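Local coordinates for glycoside hydrolase family protein (Novosphingobium sp. PP1Y, PDB 6Q2F), which is an alpha-L-rhamnosidase, a glycoside hydrolase expected to cleave terminal alpha-L-rhamnosyl residues from glycosides, at residues 40-45 with 722-727; 44-49 with 931-936; 52-57 with 717-722. All blocks are in the same frame, centred on the assembly; numbering follows the deposited sequence.

Interaction 1. Residues 40-45 with 722-727; sequences PSLEQA and SLLLQT
Apolar packing alone joins the short N-terminal helix, which starts at Leu42, to the C-terminal part of helix 712-726 and Thr727 after it; no hydrogen bond crosses between the two segments. Leu42 has CG anti to its backbone N (chi1 -170°), which carries the branched end across to the other helix. There its CD1 lies 4.0 Å from Leu724 CD2, the two leucines crossing obliquely. The same CD1 meets Thr727 tip to tip, 3.8 Å from OG1. Leu723, also with CG anti to N, presents its CD2 to Ala45, coming within 3.6 Å of Ala45 CB and 3.4 Å of Ala45 C. The small alanine suits this spot, since a leucine methyl can lie directly against its backbone.

Two sets of polar bonds lie inside the segments. Ser41 OG accepts from Gln44 N at 3.1 Å, while Gln44 OE1 takes the N-H of Ser41 at 2.9 Å on an in-plane lone pair. On the other side Thr727 OG1 donates to Leu723 O, 2.8 Å away, from above the carbonyl plane. That oxygen also accepts from Gln726 N. Because its proton goes to Leu723 O, the Thr727 hydroxyl can turn its oxygen to the Leu42 methyl.

Leu42 additionally touches Ile904 and Trp931 of the antiparallel beta-sheet region, so the small helix lies against both elements. The reciprocal Ser41-Gln44 pair is a capping box, the classic start of an alpha-helix.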
ATOM      1  N   PRO A  40     -25.939  17.871  15.985  1.00 69.24           N
ATOM      2  CA  PRO A  40     -24.926  18.221  16.992  1.00 62.70           C
ATOM      3  C   PRO A  40     -23.868  19.157  16.434  1.00 57.43           C
ATOM      4  O   PRO A  40     -23.481  19.068  15.266  1.00 51.15           O
ATOM      5  CB  PRO A  40     -24.319  16.866  17.393  1.00 54.43           C
ATOM      6  CG  PRO A  40     -24.666  15.949  16.309  1.00 62.71           C
ATOM      7  CD  PRO A  40     -25.990  16.414  15.776  1.00 65.63           C
ATOM      8  N   SER A  41     -23.414  20.070  17.288  1.00 55.82           N
ATOM      9  CA  SER A  41     -22.287  20.919  16.943  1.00 51.81           C
ATOM     10  C   SER A  41     -21.017  20.090  16.818  1.00 49.77           C
ATOM     11  O   SER A  41     -20.945  18.938  17.260  1.00 42.99           O
ATOM     12  CB  SER A  41     -22.078  21.987  18.002  1.00 46.83           C
ATOM     13  OG  SER A  41     -21.652  21.379  19.207  1.00 51.48           O
ATOM     14  N   LEU A  42     -19.995  20.703  16.218  1.00 45.84           N
ATOM     15  CA  LEU A  42     -18.707  20.033  16.142  1.00 43.18           C
ATOM     16  C   LEU A  42     -18.131  19.788  17.537  1.00 44.73           C
ATOM     17  O   LEU A  42     -17.476  18.764  17.774  1.00 43.18           O
ATOM     18  CB  LEU A  42     -17.742  20.846  15.288  1.00 35.79           C
ATOM     19  CG  LEU A  42     -16.436  20.141  14.927  1.00 34.99           C
ATOM     20  CD1 LEU A  42     -16.717  18.863  14.131  1.00 30.72           C
ATOM     21  CD2 LEU A  42     -15.501  21.106  14.154  1.00 31.09           C
ATOM     22  N   GLU A  43     -18.391  20.704  18.479  1.00 40.27           N
ATOM     23  CA  GLU A  43     -17.914  20.513  19.847  1.00 42.67           C
ATOM     24  C   GLU A  43     -18.569  19.303  20.494  1.00 37.93           C
ATOM     25  O   GLU A  43     -17.903  18.528  21.186  1.00 37.66           O
ATOM     26  CB  GLU A  43     -18.175  21.760  20.690  1.00 48.38           C
ATOM     27  CG  GLU A  43     -17.329  22.989  20.317  1.00 56.14           C
ATOM     28  CD  GLU A  43     -17.843  23.722  19.086  1.00 66.47           C
ATOM     29  OE1 GLU A  43     -18.948  23.399  18.603  1.00 70.15           O
ATOM     30  OE2 GLU A  43     -17.133  24.627  18.600  1.00 76.33           O
ATOM     31  N   GLN A  44     -19.875  19.134  20.290  1.00 37.53           N
ATOM     32  CA  GLN A  44     -20.571  17.981  20.854  1.00 40.24           C
ATOM     33  C   GLN A  44     -20.122  16.691  20.184  1.00 38.95           C
ATOM     34  O   GLN A  44     -19.869  15.689  20.856  1.00 37.42           O
ATOM     35  CB  GLN A  44     -22.085  18.153  20.713  1.00 46.92           C
ATOM     36  CG  GLN A  44     -22.650  19.305  21.551  1.00 57.58           C
ATOM     37  CD  GLN A  44     -24.081  19.674  21.170  1.00 63.94           C
ATOM     38  OE1 GLN A  44     -24.444  19.703  19.988  1.00 63.84           O
ATOM     39  NE2 GLN A  44     -24.901  19.959  22.182  1.00 66.65           N
ATOM     40  N   ALA A  45     -20.021  16.696  18.850  1.00 35.38           N
ATOM     41  CA  ALA A  45     -19.530  15.510  18.158  1.00 31.18           C
ATOM     42  C   ALA A  45     -18.121  15.167  18.620  1.00 33.79           C
ATOM     43  O   ALA A  45     -17.781  13.991  18.781  1.00 28.29           O
ATOM     44  CB  ALA A  45     -19.573  15.725  16.643  1.00 31.12           C
ATOM     45  N   SER A 722     -10.284  11.285  14.035  1.00 27.04           N
ATOM     46  CA  SER A 722     -10.898  10.973  12.751  1.00 21.80           C
ATOM     47  C   SER A 722     -12.030  11.941  12.448  1.00 25.94           C
ATOM     48  O   SER A 722     -12.182  12.389  11.311  1.00 28.68           O
ATOM     49  CB  SER A 722     -11.432   9.537  12.761  1.00 16.83           C
ATOM     50  OG  SER A 722     -10.406   8.597  13.065  1.00 23.29           O
ATOM     51  N   LEU A 723     -12.839  12.273  13.466  1.00 25.72           N
ATOM     52  CA  LEU A 723     -13.966  13.182  13.260  1.00 23.88           C
ATOM     53  C   LEU A 723     -13.501  14.500  12.653  1.00 28.42           C
ATOM     54  O   LEU A 723     -14.002  14.929  11.600  1.00 27.29           O
ATOM     55  CB  LEU A 723     -14.700  13.431  14.584  1.00 22.67           C
ATOM     56  CG  LEU A 723     -15.688  14.597  14.536  1.00 30.43           C
ATOM     57  CD1 LEU A 723     -16.913  14.266  13.648  1.00 24.02           C
ATOM     58  CD2 LEU A 723     -16.111  15.067  15.934  1.00 25.19           C
ATOM     59  N   LEU A 724     -12.538  15.160  13.310  1.00 25.61           N
ATOM     60  CA  LEU A 724     -12.051  16.436  12.787  1.00 28.67           C
ATOM     61  C   LEU A 724     -11.397  16.248  11.424  1.00 27.73           C
ATOM     62  O   LEU A 724     -11.561  17.085  10.525  1.00 25.15           O
ATOM     63  CB  LEU A 724     -11.079  17.062  13.772  1.00 23.28           C
ATOM     64  CG  LEU A 724     -11.639  17.352  15.183  1.00 26.25           C
ATOM     65  CD1 LEU A 724     -10.679  18.214  16.033  1.00 24.21           C
ATOM     66  CD2 LEU A 724     -12.947  18.100  15.050  1.00 24.20           C
ATOM     67  N   LEU A 725     -10.677  15.130  11.240  1.00 21.63           N
ATOM     68  CA  LEU A 725      -9.984  14.867   9.987  1.00 22.30           C
ATOM     69  C   LEU A 725     -10.921  14.389   8.880  1.00 26.33           C
ATOM     70  O   LEU A 725     -10.483  14.220   7.737  1.00 23.71           O
ATOM     71  CB  LEU A 725      -8.848  13.879  10.237  1.00 19.99           C
ATOM     72  CG  LEU A 725      -7.741  14.604  11.052  1.00 26.38           C
ATOM     73  CD1 LEU A 725      -6.705  13.616  11.592  1.00 23.16           C
ATOM     74  CD2 LEU A 725      -7.035  15.616  10.161  1.00 27.14           C
ATOM     75  N   GLN A 726     -12.203  14.212   9.168  1.00 23.24           N
ATOM     76  CA  GLN A 726     -13.196  14.032   8.111  1.00 19.39           C
ATOM     77  C   GLN A 726     -13.999  15.294   7.835  1.00 24.47           C
ATOM     78  O   GLN A 726     -14.772  15.324   6.875  1.00 28.12           O
ATOM     79  CB  GLN A 726     -14.168  12.897   8.481  1.00 20.31           C
ATOM     80  CG  GLN A 726     -13.515  11.534   8.608  1.00 20.74           C
ATOM     81  CD  GLN A 726     -14.459  10.477   9.170  1.00 25.07           C
ATOM     82  OE1 GLN A 726     -15.676  10.664   9.208  1.00 22.84           O
ATOM     83  NE2 GLN A 726     -13.894   9.356   9.609  1.00 20.09           N
ATOM     84  N   THR A 727     -13.853  16.313   8.665  1.00 26.01           N
ATOM     85  CA  THR A 727     -14.724  17.479   8.626  1.00 26.16           C
ATOM     86  C   THR A 727     -14.369  18.376   7.448  1.00 23.47           C
ATOM     87  O   THR A 727     -13.197  18.544   7.118  1.00 26.44           O
ATOM     88  CB  THR A 727     -14.617  18.263   9.945  1.00 26.90           C
ATOM     89  OG1 THR A 727     -15.054  17.417  11.011  1.00 30.67           O
ATOM     90  CG2 THR A 727     -15.474  19.520   9.916  1.00 24.09           C
TER

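Interaction 2. Residues 44-49 with 931-936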
ATOM      1  N   GLN A  44     -19.875  19.134  20.290  1.00 37.53           N
ATOM      2  CA  GLN A  44     -20.571  17.981  20.854  1.00 40.24           C
ATOM      3  C   GLN A  44     -20.122  16.691  20.184  1.00 38.95           C
ATOM      4  O   GLN A  44     -19.869  15.689  20.856  1.00 37.42           O
ATOM      5  CB  GLN A  44     -22.085  18.153  20.713  1.00 46.92           C
ATOM      6  CG  GLN A  44     -22.650  19.305  21.551  1.00 57.58           C
ATOM      7  CD  GLN A  44     -24.081  19.674  21.170  1.00 63.94           C
ATOM      8  OE1 GLN A  44     -24.444  19.703  19.988  1.00 63.84           O
ATOM      9  NE2 GLN A  44     -24.901  19.959  22.182  1.00 66.65           N
ATOM     10  N   ALA A  45     -20.021  16.696  18.850  1.00 35.38           N
ATOM     11  CA  ALA A  45     -19.530  15.510  18.158  1.00 31.18           C
ATOM     12  C   ALA A  45     -18.121  15.167  18.620  1.00 33.79           C
ATOM     13  O   ALA A  45     -17.781  13.991  18.781  1.00 28.29           O
ATOM     14  CB  ALA A  45     -19.573  15.725  16.643  1.00 31.12           C
ATOM     15  N   PHE A  46     -17.283  16.190  18.842  1.00 32.43           N
ATOM     16  CA  PHE A  46     -15.925  15.929  19.315  1.00 30.93           C
ATOM     17  C   PHE A  46     -15.932  15.304  20.700  1.00 32.10           C
ATOM     18  O   PHE A  46     -15.102  14.439  20.991  1.00 35.45           O
ATOM     19  CB  PHE A  46     -15.123  17.225  19.309  1.00 33.98           C
ATOM     20  CG  PHE A  46     -13.643  17.045  19.485  1.00 30.80           C
ATOM     21  CD1 PHE A  46     -12.892  16.382  18.532  1.00 26.54           C
ATOM     22  CD2 PHE A  46     -13.000  17.583  20.584  1.00 30.80           C
ATOM     23  CE1 PHE A  46     -11.513  16.237  18.678  1.00 24.25           C
ATOM     24  CE2 PHE A  46     -11.621  17.450  20.743  1.00 26.12           C
ATOM     25  CZ  PHE A  46     -10.878  16.774  19.777  1.00 22.78           C
ATOM     26  N   LYS A  47     -16.862  15.703  21.559  1.00 36.98           N
ATOM     27  CA  LYS A  47     -16.939  15.061  22.864  1.00 40.25           C
ATOM     28  C   LYS A  47     -17.334  13.585  22.736  1.00 41.19           C
ATOM     29  O   LYS A  47     -16.708  12.716  23.359  1.00 38.47           O
ATOM     30  CB  LYS A  47     -17.909  15.817  23.769  1.00 47.52           C
ATOM     31  CG  LYS A  47     -17.703  15.502  25.242  1.00 61.31           C
ATOM     32  CD  LYS A  47     -16.210  15.527  25.605  1.00 69.85           C
ATOM     33  CE  LYS A  47     -15.981  15.263  27.090  1.00 70.37           C
ATOM     34  NZ  LYS A  47     -16.552  13.943  27.507  1.00 76.20           N
ATOM     35  N   ASP A  48     -18.354  13.284  21.911  1.00 32.22           N
ATOM     36  CA  ASP A  48     -18.879  11.920  21.720  1.00 33.65           C
ATOM     37  C   ASP A  48     -19.028  11.618  20.234  1.00 31.39           C
ATOM     38  O   ASP A  48     -20.097  11.815  19.646  1.00 29.71           O
ATOM     39  CB  ASP A  48     -20.218  11.727  22.428  1.00 50.63           C
ATOM     40  CG  ASP A  48     -20.107  11.899  23.931  1.00 76.47           C
ATOM     41  OD1 ASP A  48     -19.607  10.968  24.611  1.00 81.53           O
ATOM     42  OD2 ASP A  48     -20.513  12.976  24.428  1.00 86.16           O
ATOM     43  N   PRO A  49     -17.968  11.116  19.603  1.00 30.00           N
ATOM     44  CA  PRO A  49     -17.964  11.018  18.144  1.00 29.28           C
ATOM     45  C   PRO A  49     -19.060  10.119  17.639  1.00 33.88           C
ATOM     46  O   PRO A  49     -19.458   9.144  18.309  1.00 27.22           O
ATOM     47  CB  PRO A  49     -16.573  10.435  17.847  1.00 26.69           C
ATOM     48  CG  PRO A  49     -15.729  10.945  18.972  1.00 29.17           C
ATOM     49  CD  PRO A  49     -16.622  11.013  20.188  1.00 28.58           C
ATOM     50  N   TRP A 931      -7.928  21.935  20.365  1.00 33.77           N
ATOM     51  CA  TRP A 931      -8.830  20.825  20.649  1.00 27.31           C
ATOM     52  C   TRP A 931      -8.010  19.571  20.898  1.00 29.13           C
ATOM     53  O   TRP A 931      -7.146  19.223  20.094  1.00 31.98           O
ATOM     54  CB  TRP A 931      -9.813  20.584  19.503  1.00 27.07           C
ATOM     55  CG  TRP A 931     -10.819  21.663  19.310  1.00 29.12           C
ATOM     56  CD1 TRP A 931     -10.655  22.994  19.559  1.00 33.99           C
ATOM     57  CD2 TRP A 931     -12.161  21.509  18.820  1.00 31.43           C
ATOM     58  NE1 TRP A 931     -11.812  23.679  19.260  1.00 33.50           N
ATOM     59  CE2 TRP A 931     -12.748  22.792  18.801  1.00 30.97           C
ATOM     60  CE3 TRP A 931     -12.927  20.407  18.414  1.00 27.34           C
ATOM     61  CZ2 TRP A 931     -14.057  23.010  18.385  1.00 31.68           C
ATOM     62  CZ3 TRP A 931     -14.231  20.621  17.995  1.00 28.66           C
ATOM     63  CH2 TRP A 931     -14.785  21.916  17.981  1.00 31.75           C
ATOM     64  N   HIS A 932      -8.270  18.904  22.021  1.00 28.10           N
ATOM     65  CA  HIS A 932      -7.459  17.772  22.439  1.00 33.31           C
ATOM     66  C   HIS A 932      -8.228  16.482  22.219  1.00 28.66           C
ATOM     67  O   HIS A 932      -9.279  16.289  22.845  1.00 27.24           O
ATOM     68  CB  HIS A 932      -7.067  17.902  23.912  1.00 28.75           C
ATOM     69  CG  HIS A 932      -6.252  19.110  24.220  1.00 31.36           C
ATOM     70  ND1 HIS A 932      -4.894  19.172  23.986  1.00 36.26           N
ATOM     71  CD2 HIS A 932      -6.596  20.292  24.789  1.00 37.75           C
ATOM     72  CE1 HIS A 932      -4.443  20.349  24.387  1.00 38.94           C
ATOM     73  NE2 HIS A 932      -5.453  21.047  24.876  1.00 39.24           N
ATOM     74  N   PRO A 933      -7.767  15.575  21.357  1.00 30.09           N
ATOM     75  CA  PRO A 933      -8.523  14.322  21.157  1.00 32.56           C
ATOM     76  C   PRO A 933      -8.464  13.376  22.345  1.00 35.33           C
ATOM     77  O   PRO A 933      -9.318  12.480  22.431  1.00 30.97           O
ATOM     78  CB  PRO A 933      -7.876  13.707  19.903  1.00 26.41           C
ATOM     79  CG  PRO A 933      -6.518  14.355  19.801  1.00 29.33           C
ATOM     80  CD  PRO A 933      -6.712  15.764  20.342  1.00 27.66           C
ATOM     81  N   GLU A 934      -7.484  13.524  23.250  1.00 29.94           N
ATOM     82  CA  GLU A 934      -7.459  12.696  24.457  1.00 30.70           C
ATOM     83  C   GLU A 934      -8.734  12.869  25.258  1.00 33.05           C
ATOM     84  O   GLU A 934      -9.245  11.911  25.841  1.00 34.30           O
ATOM     85  CB  GLU A 934      -6.262  13.040  25.351  1.00 28.76           C
ATOM     86  CG  GLU A 934      -4.894  12.567  24.868  1.00 29.53           C
ATOM     87  CD  GLU A 934      -4.274  13.509  23.848  1.00 35.17           C
ATOM     88  OE1 GLU A 934      -5.006  14.375  23.329  1.00 36.98           O
ATOM     89  OE2 GLU A 934      -3.069  13.377  23.562  1.00 35.69           O
ATOM     90  N   THR A 935      -9.255  14.091  25.313  1.00 33.16           N
ATOM     91  CA  THR A 935     -10.308  14.445  26.249  1.00 31.04           C
ATOM     92  C   THR A 935     -11.581  14.916  25.586  1.00 31.11           C
ATOM     93  O   THR A 935     -12.632  14.897  26.235  1.00 37.74           O
ATOM     94  CB  THR A 935      -9.832  15.560  27.189  1.00 36.47           C
ATOM     95  OG1 THR A 935      -9.481  16.707  26.412  1.00 36.44           O
ATOM     96  CG2 THR A 935      -8.611  15.109  28.015  1.00 35.65           C
ATOM     97  N   GLY A 936     -11.522  15.363  24.335  1.00 28.01           N
ATOM     98  CA  GLY A 936     -12.696  15.935  23.713  1.00 25.84           C
ATOM     99  C   GLY A 936     -12.998  17.335  24.170  1.00 33.98           C
ATOM    100  O   GLY A 936     -14.124  17.804  23.982  1.00 37.67           O
TER
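The Phe46 ring has Trp931 CE3 over one face, 3.5 Å above its plane and displaced toward the rim. The phenyl plane and that of the six-membered ring of Trp931 meet at 52° with centroids 5.1 Å apart, so the two rings lean against each other at a slant. Backbone of the turn after strand 926-932 also meets the phenyl obliquely: Phe46 CE2 lies 3.4 Å from His932 O and 3.5 Å from Gly936 CA. With CG anti to N (chi1 -167°), the phenyl reaches from the helix to the turn, where Pro933 adds apolar surface near Phe46 CZ.

Gly936 is well chosen. Its phi is positive (77°), and a beta carbon would point toward the helix and collide with Lys47 CD. The lysine chain, bent at chi2 and chi4, lays CD 3.5 Å from Gly936 O and CE equally close to Thr935 O.

No hydrogen bond passes directly between the segments, and His932 O is used inside the turn by Gly936 N at 2.8 Å. Arg720 of helix 712-726 supplies the polar link, donating to Phe46 O, Lys47 O and Pro933 O. Aromatic and aliphatic packing thus brings helix and turn together, while one guanidinium group satisfies carbonyls of both.

Interaction 3. Residues 52-57 with 717-722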
ATOM      1  N   SER A  52     -19.689   7.211  12.295  1.00 25.27           N
ATOM      2  CA  SER A  52     -18.868   7.473  11.120  1.00 28.06           C
ATOM      3  C   SER A  52     -17.433   7.835  11.479  1.00 28.34           C
ATOM      4  O   SER A  52     -16.538   7.704  10.639  1.00 26.09           O
ATOM      5  CB  SER A  52     -19.494   8.612  10.305  1.00 27.97           C
ATOM      6  OG  SER A  52     -19.557   9.796  11.081  1.00 29.27           O
ATOM      7  N   ALA A  53     -17.198   8.338  12.687  1.00 21.77           N
ATOM      8  CA  ALA A  53     -15.848   8.708  13.084  1.00 22.79           C
ATOM      9  C   ALA A  53     -15.118   7.580  13.793  1.00 24.73           C
ATOM     10  O   ALA A  53     -13.904   7.675  13.992  1.00 25.71           O
ATOM     11  CB  ALA A  53     -15.876   9.951  13.988  1.00 21.75           C
ATOM     12  N   ARG A  54     -15.810   6.522  14.151  1.00 25.72           N
ATOM     13  CA  ARG A  54     -15.189   5.526  15.008  1.00 27.13           C
ATOM     14  C   ARG A  54     -14.402   4.517  14.171  1.00 29.85           C
ATOM     15  O   ARG A  54     -14.837   4.143  13.083  1.00 26.27           O
ATOM     16  CB  ARG A  54     -16.260   4.837  15.840  1.00 26.54           C
ATOM     17  CG  ARG A  54     -16.904   5.818  16.793  1.00 24.28           C
ATOM     18  CD  ARG A  54     -18.012   5.236  17.664  1.00 29.91           C
ATOM     19  NE  ARG A  54     -18.338   6.244  18.676  1.00 37.25           N
ATOM     20  CZ  ARG A  54     -17.522   6.555  19.688  1.00 39.62           C
ATOM     21  NH1 ARG A  54     -16.350   5.922  19.816  1.00 35.76           N
ATOM     22  NH2 ARG A  54     -17.867   7.505  20.553  1.00 30.80           N
ATOM     23  N   PRO A  55     -13.229   4.091  14.630  1.00 27.79           N
ATOM     24  CA  PRO A  55     -12.394   3.239  13.792  1.00 24.08           C
ATOM     25  C   PRO A  55     -12.989   1.849  13.661  1.00 25.50           C
ATOM     26  O   PRO A  55     -13.805   1.399  14.474  1.00 24.18           O
ATOM     27  CB  PRO A  55     -11.061   3.190  14.541  1.00 25.51           C
ATOM     28  CG  PRO A  55     -11.476   3.248  15.972  1.00 24.84           C
ATOM     29  CD  PRO A  55     -12.644   4.247  15.975  1.00 25.02           C
ATOM     30  N   ARG A  56     -12.573   1.178  12.597  1.00 22.69           N
ATOM     31  CA  ARG A  56     -12.945  -0.202  12.345  1.00 30.04           C
ATOM     32  C   ARG A  56     -11.799  -1.110  12.775  1.00 27.46           C
ATOM     33  O   ARG A  56     -10.689  -0.654  13.059  1.00 25.82           O
ATOM     34  CB  ARG A  56     -13.256  -0.396  10.860  1.00 25.42           C
ATOM     35  CG  ARG A  56     -14.644   0.039  10.395  1.00 25.49           C
ATOM     36  CD  ARG A  56     -14.972   1.522  10.579  1.00 27.28           C
ATOM     37  NE  ARG A  56     -16.269   1.789   9.948  1.00 34.00           N
ATOM     38  CZ  ARG A  56     -17.142   2.714  10.325  1.00 32.36           C
ATOM     39  NH1 ARG A  56     -16.861   3.519  11.359  1.00 24.49           N
ATOM     40  NH2 ARG A  56     -18.288   2.829   9.650  1.00 26.36           N
ATOM     41  N   VAL A  57     -12.072  -2.415  12.819  1.00 23.81           N
ATOM     42  CA  VAL A  57     -11.015  -3.405  13.007  1.00 26.77           C
ATOM     43  C   VAL A  57     -11.157  -4.507  11.963  1.00 27.53           C
ATOM     44  O   VAL A  57     -12.251  -4.818  11.491  1.00 24.37           O
ATOM     45  CB  VAL A  57     -11.019  -4.022  14.427  1.00 23.82           C
ATOM     46  CG1 VAL A  57     -10.916  -2.917  15.484  1.00 23.97           C
ATOM     47  CG2 VAL A  57     -12.249  -4.881  14.623  1.00 17.89           C
ATOM     48  N   TYR A 717      -9.727   8.531  21.347  1.00 29.81           N
ATOM     49  CA  TYR A 717      -8.702   9.391  20.772  1.00 28.26           C
ATOM     50  C   TYR A 717      -8.668   9.243  19.262  1.00 27.23           C
ATOM     51  O   TYR A 717      -8.592  10.243  18.528  1.00 25.32           O
ATOM     52  CB  TYR A 717      -7.352   9.034  21.394  1.00 25.30           C
ATOM     53  CG  TYR A 717      -6.160   9.670  20.728  1.00 29.39           C
ATOM     54  CD1 TYR A 717      -5.535   9.066  19.630  1.00 21.74           C
ATOM     55  CD2 TYR A 717      -5.656  10.875  21.194  1.00 24.53           C
ATOM     56  CE1 TYR A 717      -4.427   9.652  19.039  1.00 23.91           C
ATOM     57  CE2 TYR A 717      -4.557  11.458  20.614  1.00 25.75           C
ATOM     58  CZ  TYR A 717      -3.955  10.851  19.538  1.00 25.46           C
ATOM     59  OH  TYR A 717      -2.856  11.447  18.993  1.00 25.36           O
ATOM     60  N   ILE A 718      -8.753   8.002  18.781  1.00 27.40           N
ATOM     61  CA  ILE A 718      -8.781   7.762  17.343  1.00 26.22           C
ATOM     62  C   ILE A 718     -10.072   8.287  16.734  1.00 27.30           C
ATOM     63  O   ILE A 718     -10.059   8.909  15.662  1.00 25.70           O
ATOM     64  CB  ILE A 718      -8.599   6.265  17.067  1.00 24.48           C
ATOM     65  CG1 ILE A 718      -7.216   5.803  17.566  1.00 25.51           C
ATOM     66  CG2 ILE A 718      -8.822   5.966  15.565  1.00 18.41           C
ATOM     67  CD1 ILE A 718      -7.056   4.255  17.635  1.00 27.64           C
ATOM     68  N   ALA A 719     -11.205   8.062  17.408  1.00 20.97           N
ATOM     69  CA  ALA A 719     -12.484   8.528  16.880  1.00 20.36           C
ATOM     70  C   ALA A 719     -12.562  10.051  16.858  1.00 26.39           C
ATOM     71  O   ALA A 719     -13.134  10.631  15.930  1.00 27.36           O
ATOM     72  CB  ALA A 719     -13.634   7.960  17.711  1.00 20.20           C
ATOM     73  N   ARG A 720     -12.020  10.721  17.881  1.00 29.96           N
ATOM     74  CA  ARG A 720     -12.079  12.180  17.896  1.00 27.39           C
ATOM     75  C   ARG A 720     -11.178  12.769  16.829  1.00 29.02           C
ATOM     76  O   ARG A 720     -11.530  13.758  16.179  1.00 26.27           O
ATOM     77  CB  ARG A 720     -11.684  12.736  19.266  1.00 24.34           C
ATOM     78  CG  ARG A 720     -12.677  12.414  20.329  1.00 25.84           C
ATOM     79  CD  ARG A 720     -12.403  13.179  21.609  1.00 26.44           C
ATOM     80  NE  ARG A 720     -13.435  12.903  22.592  1.00 28.58           N
ATOM     81  CZ  ARG A 720     -13.211  12.232  23.710  1.00 32.42           C
ATOM     82  NH1 ARG A 720     -11.990  11.792  23.976  1.00 31.18           N
ATOM     83  NH2 ARG A 720     -14.198  12.004  24.559  1.00 35.03           N
ATOM     84  N   SER A 721      -9.993  12.197  16.661  1.00 24.19           N
ATOM     85  CA  SER A 721      -9.087  12.676  15.634  1.00 28.36           C
ATOM     86  C   SER A 721      -9.691  12.465  14.255  1.00 30.63           C
ATOM     87  O   SER A 721      -9.632  13.351  13.399  1.00 26.64           O
ATOM     88  CB  SER A 721      -7.750  11.951  15.767  1.00 21.80           C
ATOM     89  OG  SER A 721      -7.140  12.274  16.999  1.00 30.17           O
ATOM     90  N   SER A 722     -10.284  11.285  14.035  1.00 27.04           N
ATOM     91  CA  SER A 722     -10.898  10.973  12.751  1.00 21.80           C
ATOM     92  C   SER A 722     -12.030  11.941  12.448  1.00 25.94           C
ATOM     93  O   SER A 722     -12.182  12.389  11.311  1.00 28.68           O
ATOM     94  CB  SER A 722     -11.432   9.537  12.761  1.00 16.83           C
ATOM     95  OG  SER A 722     -10.406   8.597  13.065  1.00 23.29           O
TER
HETATM   96  O   HOH W   1     -11.998   6.446  12.786  1.00 24.43           O
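Eight parallel strands close into a (beta/alpha)8 barrel, and this contact brings the lead-in to its first strand, 56-62, against helix 712-726, which follows the last, 674-677. Small and rigid residues let the backbones come close. Ala53 O sits 3.3 Å from Ala719 CA in a CA-H...O contact, and Ala53 CB lies 3.4 Å from Ala719 O; alanine suits both places because its single methyl lets the two backbones approach this closely.

Pro55 meets Ile718 at about a right angle, its CB 3.7 Å from Ile718 CG2. The isoleucine sets CG1 anti to the carbonyl carbon (chi1 -63°) and so CG2 anti to N, the branch that does the touching. Arg54 points its CB away from the helix; its chain runs extended from CG to NE, skirts the methyl of Ala719 and ends with NH1 donating to Gly82 O. Arg56 folds back at chi2 (61°), placing NH1 2.7 Å from Arg54 O, nearly in its guanidinium plane, while NE makes a salt bridge with Glu127.

Ser722 turns OG anti to its carbonyl carbon (chi1 -57°), back along the helix, where it donates to Ile718 O at 2.6 Å from above the carbonyl plane. A water donates both its protons across the interface, to Ser722 OG at 2.7 Å and to Ala53 O at 2.6 Å. An alanine here would remove the hydroxyl and would probably leave this water less firmly held, weakening the polar link to Ala53. Ser722 CB itself lies against the same carbonyl, 3.3 Å from Ala53 O.

Overall arrangement
Helix 712-726 takes part in interactions 1 and 3, and helix 42-47 in interactions 1 and 2, so the three contacts lie side by side around the first modelled residues. Interaction 3 is buried, belongs to the barrel and depends on close backbone approach with a bridging water. Interaction 1, about 11 Å from it between centres, is a surface contact of leucine methyls. Interaction 2, partly buried, reaches to the antiparallel beta-sheet region and relies on aromatic rings and a glycine turn. Leu724 CD1 packs on Phe46 CE1 at 3.4 Å, making the first two continuous, while Gln726 NE2 and Ser52 O probably form a hydrogen bond between interactions 1 and 3. Arg720 ties interactions 2 and 3.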